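Local coordinates for diaminopimelate decarboxylase (Psychromonas ingrahamii, PDB 4XG1), which catalyses the pyridoxal-phosphate-dependent decarboxylation of meso-diaminopimelate to L-lysine, the closing step of the diaminopimelate route of lysine biosynthesis, at the interface of chains A and B. Coordinates in Å, arbitrary orientation; residue numbers count along the deposited sequence, not the author numbering. Chains: chain A/B, Diaminopimelate decarboxylase.

Contact 1: the interface of chains A and B. Residues chain A 409, 412-413; chain B 84-85, 88.
A:Leu409 presses the fork of its side chain onto the start of a helix in the partner subunit, one methyl group on the backbone at B:Gly85 and the other between B:Val84 and B:Met88. Its CG is anti to the carbonyl carbon (chi1 -67°), and CD1 continues the extended chain, which carries the branched tip clear of its own backbone. CD2 rests 3.7 Å from B:Gly85 CA, where the missing side chain lets a methyl come right up to the helix. CD1, on the other branch, lies 4.0 Å from B:Met88 CG. The two side chains A:Leu409 and B:Val84 stand at about a right angle, and each valine methyl faces its own leucine methyl, CG1 lying 4.1 Å from A:Leu409 CD2.

A:Trp413 comes in beside the leucine and meets B:Met88 at an oblique angle. The outer carbons of its six-membered ring do the touching: CH2 is 3.8 Å from B:Met88 CB, with CZ3 almost as near. The methionine is bent at chi2 and chi3, and its sulfur and methyl turn away from the indole, so the base of the side chain bears this contact. Within chain A, the carbonyl O of A:Leu409 sits 3.7 Å above one face of the A:Trp413 ring, toward its rim. A:Leu412 adds a lighter touch, its CD1 4.0 Å from B:Gly85 CA.

No hydrogen bond or salt bridge crosses the patch, which is held by shape and apolar packing alone. In the fold, the contributing stretch of chain A is the short 3-10 helix 409-411 and the residues just after it, close to the C-terminus. It docks on the start of helix 84-92 of chain B, which follows strand 78-81 in the pyridoxal-binding TIM barrel of that subunit; the enzyme is a homodimer.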
loop_
_atom_site.group_PDB
_atom_site.type_symbol
_atom_site.label_atom_id
_atom_site.label_comp_id
_atom_site.label_asym_id
_atom_site.label_seq_id
_atom_site.Cartn_x
_atom_site.Cartn_y
_atom_site.Cartn_z
ATOM N N LEU A 409 -4.009 7.388 -16.283
ATOM C CA LEU A 409 -2.772 7.994 -15.780
ATOM C C LEU A 409 -2.998 9.345 -15.141
ATOM O O LEU A 409 -2.454 9.631 -14.113
ATOM C CB LEU A 409 -1.728 8.157 -16.889
ATOM C CG LEU A 409 -1.122 6.898 -17.498
ATOM C CD1 LEU A 409 -0.229 7.290 -18.670
ATOM C CD2 LEU A 409 -0.337 6.098 -16.472
ATOM N N LEU A 412 -3.549 9.869 -11.502
ATOM C CA LEU A 412 -2.471 9.627 -10.562
ATOM C C LEU A 412 -2.077 10.856 -9.791
ATOM O O LEU A 412 -1.842 10.763 -8.614
ATOM C CB LEU A 412 -1.226 9.074 -11.263
ATOM C CG LEU A 412 -1.374 7.656 -11.782
ATOM C CD1 LEU A 412 -0.179 7.303 -12.654
ATOM C CD2 LEU A 412 -1.547 6.639 -10.693
ATOM N N TRP A 413 -2.036 11.995 -10.470
ATOM C CA TRP A 413 -1.576 13.234 -9.863
ATOM C C TRP A 413 -2.701 14.219 -9.584
ATOM O O TRP A 413 -2.472 15.425 -9.522
ATOM C CB TRP A 413 -0.466 13.858 -10.708
ATOM C CG TRP A 413 -0.846 14.091 -12.107
ATOM C CD1 TRP A 413 -1.653 15.061 -12.568
ATOM C CD2 TRP A 413 -0.439 13.335 -13.247
ATOM N NE1 TRP A 413 -1.803 14.959 -13.918
ATOM C CE2 TRP A 413 -1.047 13.920 -14.372
ATOM C CE3 TRP A 413 0.362 12.198 -13.425
ATOM C CZ2 TRP A 413 -0.852 13.447 -15.672
ATOM C CZ3 TRP A 413 0.538 11.698 -14.714
ATOM C CH2 TRP A 413 -0.073 12.327 -15.823
ATOM N N VAL B 84 5.325 4.125 -17.044
ATOM C CA VAL B 84 4.860 5.216 -17.858
ATOM C C VAL B 84 4.181 6.290 -17.002
ATOM O O VAL B 84 4.175 7.452 -17.330
ATOM C CB VAL B 84 3.907 4.721 -18.986
ATOM C CG1 VAL B 84 2.651 4.053 -18.423
ATOM C CG2 VAL B 84 3.505 5.899 -19.891
ATOM N N GLY B 85 3.579 5.890 -15.906
ATOM C CA GLY B 85 3.004 6.842 -14.972
ATOM C C GLY B 85 4.085 7.776 -14.509
ATOM O O GLY B 85 3.863 8.996 -14.416
ATOM N N MET B 88 5.257 10.179 -17.279
ATOM C CA MET B 88 4.332 11.323 -17.449
ATOM C C MET B 88 4.419 12.296 -16.299
ATOM O O MET B 88 4.293 13.494 -16.495
ATOM C CB MET B 88 2.896 10.836 -17.644
ATOM C CG MET B 88 2.708 9.988 -18.916
ATOM S SD MET B 88 3.415 10.812 -20.378
ATOM C CE MET B 88 4.107 9.433 -21.282
#

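Contact 2: the interface of chains A and B. Residues chain A 61, 317, 376, 379-380; chain B 308, 349, 383-384.
A:Met380 lies alongside B:Tyr384, both side chains pointing the same way, with its CG over one face of the phenol ring, 3.9 Å from the ring centre in a CH-pi contact. Bent at chi3, the methionine swings its CE toward B:Met308 CE, 4.0 Å away, and toward B:Glu349. B:Tyr384 has CG anti to the backbone N (chi1 -176°), which sends the ring past A:Thr379 and brings its hydroxyl to 3.7 Å from A:Tyr376 CD1. That hydroxyl donates to B:Glu349 OE2 at 2.5 Å, on the anti lone pair. A:Tyr317 meets the same carboxylate tip to tip, the planes 51° apart: its OH donates to B:Glu349 OE1 at 2.7 Å, from above the carboxylate plane, with OE2 3.0 Å from that OH. Both residues are likely substrate binders, which places this tight part at the shared active site. An alanine in place of B:Tyr384 would probably open a gap beside A:Met380 and leave B:Glu349 OE2 without its tyrosine donor, the carboxylate less firmly fixed.

The other end of the tyrosine is looser and wetter. A:Thr379 OG1 donates within its own chain to A:Lys61 O, tying the 3-10 helix 378-380 to the lysine that carries pyridoxal phosphate in this family. Its carbonyl reaches the partner through solvent: water 1 lies 2.9 Å from A:Thr379 O and 2.8 Å from B:Asn383 N.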
loop_
_atom_site.group_PDB
_atom_site.type_symbol
_atom_site.label_atom_id
_atom_site.label_comp_id
_atom_site.label_asym_id
_atom_site.label_seq_id
_atom_site.Cartn_x
_atom_site.Cartn_y
_atom_site.Cartn_z
ATOM N N LYS A 61 -15.213 -3.012 4.702
ATOM C CA LYS A 61 -13.770 -2.986 4.548
ATOM C C LYS A 61 -13.214 -4.105 3.673
ATOM O O LYS A 61 -12.110 -3.981 3.166
ATOM C CB LYS A 61 -13.126 -3.101 5.938
ATOM C CG LYS A 61 -13.360 -4.487 6.499
ATOM C CD LYS A 61 -13.385 -4.616 7.991
ATOM C CE LYS A 61 -12.114 -4.065 8.582
ATOM N NZ LYS A 61 -12.407 -2.692 9.123
ATOM N N TYR A 317 1.368 -10.089 4.601
ATOM C CA TYR A 317 1.077 -11.121 5.558
ATOM C C TYR A 317 1.711 -12.457 5.228
ATOM O O TYR A 317 1.433 -13.420 5.928
ATOM C CB TYR A 317 -0.439 -11.380 5.618
ATOM C CG TYR A 317 -1.313 -10.157 5.791
ATOM C CD1 TYR A 317 -1.354 -9.453 7.001
ATOM C CD2 TYR A 317 -2.108 -9.716 4.777
ATOM C CE1 TYR A 317 -2.138 -8.323 7.149
ATOM C CE2 TYR A 317 -2.922 -8.607 4.932
ATOM C CZ TYR A 317 -2.904 -7.909 6.105
ATOM O OH TYR A 317 -3.711 -6.818 6.218
ATOM N N TYR A 376 -10.157 -7.969 0.932
ATOM C CA TYR A 376 -8.877 -7.351 1.264
ATOM C C TYR A 376 -7.905 -7.399 0.082
ATOM O O TYR A 376 -6.686 -7.535 0.240
ATOM C CB TYR A 376 -8.294 -7.996 2.532
ATOM C CG TYR A 376 -9.294 -7.991 3.628
ATOM C CD1 TYR A 376 -9.636 -6.814 4.251
ATOM C CD2 TYR A 376 -9.952 -9.154 4.001
ATOM C CE1 TYR A 376 -10.564 -6.789 5.232
ATOM C CE2 TYR A 376 -10.883 -9.138 4.999
ATOM C CZ TYR A 376 -11.189 -7.939 5.603
ATOM O OH TYR A 376 -12.155 -7.904 6.603
ATOM N N THR A 379 -9.432 -3.318 -1.824
ATOM C CA THR A 379 -9.551 -2.353 -0.742
ATOM C C THR A 379 -8.204 -1.964 -0.163
ATOM O O THR A 379 -8.093 -0.882 0.404
ATOM C CB THR A 379 -10.429 -2.827 0.438
ATOM O OG1 THR A 379 -10.013 -4.105 0.956
ATOM C CG2 THR A 379 -11.800 -2.913 0.000
ATOM N N MET A 380 -7.195 -2.825 -0.297
ATOM C CA MET A 380 -5.878 -2.475 0.173
ATOM C C MET A 380 -4.955 -2.023 -0.962
ATOM O O MET A 380 -3.747 -1.858 -0.740
ATOM C CB MET A 380 -5.225 -3.656 0.899
ATOM C CG MET A 380 -6.110 -4.245 1.986
ATOM S SD MET A 380 -5.234 -5.404 3.040
ATOM C CE MET A 380 -4.212 -4.279 3.999
ATOM N N MET B 308 -1.801 3.106 8.572
ATOM C CA MET B 308 -1.005 2.369 7.626
ATOM C C MET B 308 -1.328 2.723 6.183
ATOM O O MET B 308 -0.474 2.557 5.311
ATOM C CB MET B 308 -1.127 0.852 7.861
ATOM C CG MET B 308 -2.481 0.310 7.481
ATOM S SD MET B 308 -2.711 -1.425 7.913
ATOM C CE MET B 308 -1.914 -2.118 6.492
ATOM N N GLU B 349 -7.084 -3.099 11.895
ATOM C CA GLU B 349 -6.159 -4.239 11.934
ATOM C C GLU B 349 -5.139 -4.015 13.018
ATOM O O GLU B 349 -4.744 -2.881 13.220
ATOM C CB GLU B 349 -5.350 -4.262 10.653
ATOM C CG GLU B 349 -5.949 -5.149 9.652
ATOM C CD GLU B 349 -5.170 -5.132 8.363
ATOM O OE1 GLU B 349 -3.917 -5.301 8.405
ATOM O OE2 GLU B 349 -5.877 -4.983 7.330
ATOM N N ASN B 383 -6.078 3.938 0.105
ATOM C CA ASN B 383 -7.370 4.351 0.648
ATOM C C ASN B 383 -8.034 3.303 1.549
ATOM O O ASN B 383 -9.221 3.354 1.746
ATOM C CB ASN B 383 -8.332 4.673 -0.488
ATOM C CG ASN B 383 -7.853 5.817 -1.329
ATOM O OD1 ASN B 383 -7.571 5.641 -2.509
ATOM N ND2 ASN B 383 -7.773 7.032 -0.732
ATOM N N TYR B 384 -7.264 2.372 2.104
ATOM C CA TYR B 384 -7.846 1.301 2.894
ATOM C C TYR B 384 -8.743 1.854 4.007
ATOM O O TYR B 384 -8.460 2.910 4.564
ATOM C CB TYR B 384 -6.711 0.440 3.411
ATOM C CG TYR B 384 -7.095 -0.807 4.187
ATOM C CD1 TYR B 384 -8.155 -1.623 3.789
ATOM C CD2 TYR B 384 -6.387 -1.150 5.315
ATOM C CE1 TYR B 384 -8.488 -2.767 4.499
ATOM C CE2 TYR B 384 -6.707 -2.276 6.034
ATOM C CZ TYR B 384 -7.755 -3.088 5.618
ATOM O OH TYR B 384 -8.056 -4.190 6.377
HETATM O O HOH W 1 -6.922 1.443 -0.921
#

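Contact 1 and contact 2 lie about 23 Å apart, centre to centre, and share neither residues nor secondary-structure elements. Both belong to one two-fold interface, so each recurs with the chains exchanged. Contact 1 would serve mainly to hold the subunits together; contact 2 joins likely substrate-binding residues of both chains. B:Glu349 directly follows B:Cys348, the probable proton donor, so contact 2 brings that segment of chain B to the cofactor lysine of chain A. Dimerisation therefore appears to complete each active site, with packing such as contact 1 steadying the arrangement.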